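Local atomic coordinates of gamma-glutamyl-gamma-aminobutyraldehyde dehydrogenase (Burkholderia cenocepacia, PDB entry 4LIH), a protein that probably oxidises aldehydes, gamma-glutamyl-gamma-aminobutyraldehyde among them, to carboxylic acids with NAD+ or NADP+ as electron acceptor. Residues L111-D116 with N176-M181; S279-L284 with N461-G466. One frame throughout, in Å; residues are numbered along the deposited sequence.

Contact 1 (L111-D116 with N176-M181); sequences LLETLD and NFPILM
The first turn of helix 178-191, N-capped by Phe-177, receives a carboxylate from helix 106-117: Glu-113 reaches the helix N-terminus, where the first backbone N-H groups lack a carbonyl of a preceding turn. In the aldehyde dehydrogenase fold this turn follows strand 157-172, and Asn-176 just before it bonds the sulfonate of a bound MES through ND2, consistent with a substrate pocket, as in relatives where the equivalent asparagine lines the oxyanion hole. Glu-113 OE2 accepts a bond from Ile-179 N at 2.7 Å, nearly straight at 173°, through its syn lone pair. Water 1 extends the grip by one residue, giving a proton to Glu-113 OE2 and accepting the N-H of Leu-180, with N 3.0 Å away. OE2 thus serves two successive N-H groups, and the helix end probably favours the charged form of this buried acid.

Glutamate suits the place by its length: with CG anti to the backbone N (chi1 -161°) and a bend at chi2, it carries its carboxylate over to the neighbouring helix. Proline suits the first helical residue, where no N-H is needed and its ring fits the phi; Pro-178 CB packs 3.5 Å from Glu-113 OE1. OE1 is also held by Thr-207 of helix 206-218. The end of the Ile-179 side chain leads off to Val-211 of that helix, while its CG2 methyl lies 3.2 Å from Glu-113 OE2.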
# COMPACT_ATOMS: atom_id res chain seq x y z
N LEU A 111 1.67 -30.25 -26.15
CA LEU A 111 1.31 -30.93 -27.41
C LEU A 111 -0.17 -30.73 -27.77
O LEU A 111 -0.51 -30.50 -28.92
CB LEU A 111 1.72 -32.41 -27.37
CG LEU A 111 1.30 -33.30 -28.58
CD1 LEU A 111 2.04 -32.89 -29.86
CD2 LEU A 111 1.58 -34.75 -28.25
N LEU A 112 -1.06 -30.79 -26.79
CA LEU A 112 -2.46 -30.48 -27.01
C LEU A 112 -2.65 -29.08 -27.58
O LEU A 112 -3.40 -28.92 -28.54
CB LEU A 112 -3.27 -30.60 -25.71
CG LEU A 112 -3.47 -31.99 -25.19
CD1 LEU A 112 -4.01 -31.91 -23.77
CD2 LEU A 112 -4.48 -32.72 -26.09
N GLU A 113 -1.96 -28.09 -27.00
CA GLU A 113 -2.05 -26.69 -27.45
C GLU A 113 -1.56 -26.49 -28.88
O GLU A 113 -2.14 -25.69 -29.62
CB GLU A 113 -1.22 -25.75 -26.52
CG GLU A 113 -1.57 -24.25 -26.59
CD GLU A 113 -2.77 -23.92 -25.73
OE1 GLU A 113 -3.71 -24.73 -25.66
OE2 GLU A 113 -2.77 -22.90 -25.06
N THR A 114 -0.46 -27.16 -29.22
CA THR A 114 0.18 -27.08 -30.54
C THR A 114 -0.72 -27.78 -31.58
O THR A 114 -0.94 -27.24 -32.64
CB THR A 114 1.59 -27.73 -30.52
OG1 THR A 114 2.52 -26.88 -29.81
CG2 THR A 114 2.11 -28.01 -31.92
N LEU A 115 -1.27 -28.95 -31.23
CA LEU A 115 -2.24 -29.61 -32.13
C LEU A 115 -3.52 -28.83 -32.38
O LEU A 115 -3.99 -28.76 -33.51
CB LEU A 115 -2.63 -30.99 -31.59
CG LEU A 115 -1.48 -31.98 -31.56
CD1 LEU A 115 -1.88 -33.22 -30.73
CD2 LEU A 115 -1.05 -32.36 -32.96
N ASP A 116 -4.06 -28.26 -31.30
CA ASP A 116 -5.37 -27.61 -31.28
C ASP A 116 -5.34 -26.26 -32.02
O ASP A 116 -6.25 -25.93 -32.79
CB ASP A 116 -5.77 -27.43 -29.79
CG ASP A 116 -7.27 -27.28 -29.56
OD1 ASP A 116 -8.04 -27.44 -30.54
OD2 ASP A 116 -7.69 -27.01 -28.39
N ASN A 176 -6.05 -17.79 -29.41
CA ASN A 176 -4.66 -17.48 -29.79
C ASN A 176 -3.67 -17.91 -28.71
O ASN A 176 -2.53 -18.34 -29.03
CB ASN A 176 -4.47 -16.02 -30.21
CG ASN A 176 -4.81 -15.04 -29.11
OD1 ASN A 176 -5.66 -15.31 -28.25
ND2 ASN A 176 -4.09 -13.92 -29.08
N PHE A 177 -4.10 -17.80 -27.45
CA PHE A 177 -3.34 -18.28 -26.29
C PHE A 177 -4.30 -19.02 -25.37
O PHE A 177 -4.62 -18.50 -24.28
CB PHE A 177 -2.68 -17.12 -25.49
CG PHE A 177 -1.59 -16.44 -26.24
CD1 PHE A 177 -0.30 -16.91 -26.18
CD2 PHE A 177 -1.88 -15.36 -27.08
CE1 PHE A 177 0.70 -16.32 -26.93
CE2 PHE A 177 -0.87 -14.77 -27.83
CZ PHE A 177 0.40 -15.26 -27.77
N PRO A 178 -4.78 -20.22 -25.78
CA PRO A 178 -5.87 -20.86 -25.05
C PRO A 178 -5.56 -21.11 -23.59
O PRO A 178 -6.30 -20.63 -22.75
CB PRO A 178 -6.12 -22.19 -25.81
CG PRO A 178 -5.52 -21.94 -27.17
CD PRO A 178 -4.40 -20.98 -27.00
N ILE A 179 -4.51 -21.84 -23.27
CA ILE A 179 -4.26 -22.14 -21.87
C ILE A 179 -3.81 -20.90 -21.07
O ILE A 179 -4.21 -20.72 -19.91
CB ILE A 179 -3.32 -23.35 -21.64
CG1 ILE A 179 -3.50 -23.85 -20.18
CG2 ILE A 179 -1.87 -23.02 -21.99
CD1 ILE A 179 -2.50 -24.92 -19.82
N LEU A 180 -3.06 -20.03 -21.73
CA LEU A 180 -2.44 -18.90 -21.06
C LEU A 180 -3.48 -17.83 -20.69
O LEU A 180 -3.53 -17.36 -19.54
CB LEU A 180 -1.29 -18.38 -21.91
CG LEU A 180 -0.46 -17.18 -21.44
CD1 LEU A 180 -1.22 -15.87 -21.63
CD2 LEU A 180 -0.05 -17.40 -20.00
N MET A 181 -4.35 -17.48 -21.65
CA MET A 181 -5.44 -16.53 -21.37
C MET A 181 -6.44 -17.10 -20.40
O MET A 181 -6.92 -16.40 -19.52
CB MET A 181 -6.17 -16.06 -22.65
CG MET A 181 -5.35 -15.11 -23.51
SD MET A 181 -4.57 -13.64 -22.76
CE MET A 181 -5.98 -13.02 -21.77
O HOH W 1 -1.77 -20.43 -24.42

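Contact 2 (S279-L284 with N461-G466); sequences SPNIVL and NCYDEG
Tyr-463 meets Ser-279 and Asn-281 beside the mixed sheet of the aldehyde dehydrogenase fold in which strand 435-439 stands between strand 280-283 and strand 457-460. The loop that brings the tyrosine follows strand 457-460. Asn-461 opens it with a positive phi of 57°, a conformation asparagine tolerates well.

Two residues on, Tyr-463 carries the contact: its CG stands anti to the backbone N (chi1 -159°), which extends the ring toward strand 280-283. There the ring lies obliquely against Asn-281, with the amide and ring planes 49° apart. Asn-281 CG comes 3.7 Å from Tyr-463 CD2, and Asn-281 CB lies 4.0 Å from Tyr-463 CE2, so the contact is van der Waals in kind. Asparagine serves both needs here, a flat amide beside the ring and an OD1 that accepts the indole N-H of Trp-439 on the neighbouring strand. At the far end of the ring, small Ser-279 admits the phenol: its CB sits near the ring plane at the edge, 3.2 Å from Tyr-463 OH. Tyrosine combines a broad ring with a hydroxyl that is hydrogen-bonded to the carbonyl of Thr-310, so its buried polar end is satisfied; the bond ties it to the loop before strand 314-318, which in this family probably carries the catalytic cysteine.

Farther along, Glu-465 leaves strand 280-283 behind and places the loop at a subunit interface, where its OE1 forms a salt bridge with Arg-502 NH1 of the second subunit.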
# COMPACT_ATOMS: atom_id res chain seq x y z
N SER A 279 -1.05 -1.80 -32.00
CA SER A 279 -0.04 -1.23 -31.11
C SER A 279 1.15 -0.68 -31.90
O SER A 279 1.71 -1.39 -32.73
CB SER A 279 0.47 -2.30 -30.14
OG SER A 279 -0.59 -2.78 -29.34
N PRO A 280 1.59 0.54 -31.59
CA PRO A 280 2.73 1.14 -32.31
C PRO A 280 4.06 0.89 -31.60
O PRO A 280 4.12 0.89 -30.37
CB PRO A 280 2.38 2.61 -32.28
CG PRO A 280 1.78 2.74 -30.90
CD PRO A 280 0.85 1.56 -30.83
N ASN A 281 5.10 0.63 -32.40
CA ASN A 281 6.45 0.33 -31.97
C ASN A 281 7.37 1.37 -32.62
O ASN A 281 7.61 1.30 -33.81
CB ASN A 281 6.79 -1.08 -32.44
CG ASN A 281 8.13 -1.61 -31.94
OD1 ASN A 281 8.80 -1.07 -31.03
ND2 ASN A 281 8.55 -2.67 -32.59
N ILE A 282 7.82 2.34 -31.81
CA ILE A 282 8.51 3.54 -32.30
C ILE A 282 10.03 3.45 -32.19
O ILE A 282 10.56 3.30 -31.10
CB ILE A 282 8.08 4.77 -31.51
CG1 ILE A 282 6.54 4.87 -31.52
CG2 ILE A 282 8.81 5.99 -32.10
CD1 ILE A 282 5.95 6.00 -30.72
N VAL A 283 10.74 3.52 -33.31
CA VAL A 283 12.20 3.37 -33.30
C VAL A 283 12.83 4.66 -33.72
O VAL A 283 12.65 5.09 -34.85
CB VAL A 283 12.68 2.25 -34.20
CG1 VAL A 283 14.17 2.02 -34.03
CG2 VAL A 283 11.96 0.98 -33.90
N LEU A 284 13.56 5.27 -32.78
CA LEU A 284 14.23 6.52 -32.96
C LEU A 284 15.71 6.36 -33.34
O LEU A 284 16.32 5.33 -33.07
CB LEU A 284 14.11 7.36 -31.70
CG LEU A 284 12.68 7.77 -31.36
CD1 LEU A 284 12.57 8.21 -29.92
CD2 LEU A 284 12.28 8.88 -32.29
N ASN A 461 12.70 0.20 -25.19
CA ASN A 461 13.86 -0.60 -25.62
C ASN A 461 13.63 -2.10 -25.46
O ASN A 461 14.56 -2.84 -25.21
CB ASN A 461 15.17 -0.13 -24.95
CG ASN A 461 15.44 1.32 -25.17
OD1 ASN A 461 15.00 1.87 -26.18
ND2 ASN A 461 16.20 1.95 -24.27
N CYS A 462 12.36 -2.49 -25.64
CA CYS A 462 11.92 -3.84 -25.64
C CYS A 462 10.52 -3.86 -26.27
O CYS A 462 10.00 -2.81 -26.68
CB CYS A 462 11.91 -4.48 -24.22
SG CYS A 462 10.89 -3.69 -23.00
N TYR A 463 10.00 -5.05 -26.43
CA TYR A 463 8.62 -5.23 -26.92
C TYR A 463 8.19 -6.61 -26.46
O TYR A 463 8.90 -7.55 -26.64
CB TYR A 463 8.50 -5.14 -28.42
CG TYR A 463 7.10 -4.83 -28.79
CD1 TYR A 463 6.13 -5.84 -28.83
CD2 TYR A 463 6.73 -3.54 -29.07
CE1 TYR A 463 4.80 -5.55 -29.14
CE2 TYR A 463 5.39 -3.21 -29.34
CZ TYR A 463 4.45 -4.22 -29.40
OH TYR A 463 3.14 -3.91 -29.66
N ASP A 464 7.03 -6.69 -25.82
CA ASP A 464 6.47 -7.97 -25.35
C ASP A 464 7.50 -8.69 -24.50
O ASP A 464 7.67 -9.87 -24.64
CB ASP A 464 6.01 -8.83 -26.55
CG ASP A 464 5.27 -10.09 -26.13
OD1 ASP A 464 4.52 -10.04 -25.10
OD2 ASP A 464 5.41 -11.13 -26.86
N GLU A 465 8.12 -7.94 -23.59
CA GLU A 465 9.30 -8.33 -22.85
C GLU A 465 8.87 -9.17 -21.67
O GLU A 465 8.08 -8.72 -20.80
CB GLU A 465 10.03 -7.08 -22.34
CG GLU A 465 11.21 -7.31 -21.40
CD GLU A 465 12.41 -7.96 -22.06
OE1 GLU A 465 12.57 -7.77 -23.27
OE2 GLU A 465 13.24 -8.64 -21.36
N GLY A 466 9.37 -10.39 -21.64
CA GLY A 466 9.09 -11.30 -20.55
C GLY A 466 7.63 -11.61 -20.34
O GLY A 466 6.81 -11.61 -21.29

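After several earlier helices and strands the chain reaches helix 106-117, then passes through helix 121-142 and the long strand 157-172 before contact 1 closes a loop of 59 residues at the start of helix 178-191. Contact 2 opens only later, after strand 270-274, and closes 176 residues on, beyond strand 457-460; the two loops therefore follow in series and neither nest nor cross. Contact 1 ties two helices beside the seven-stranded sheet, whereas contact 2 ties a strand of the other large sheet to a loop at a subunit interface. Their centres lie 25 Å apart, and their nearest atoms, about 7 Å apart, do not touch.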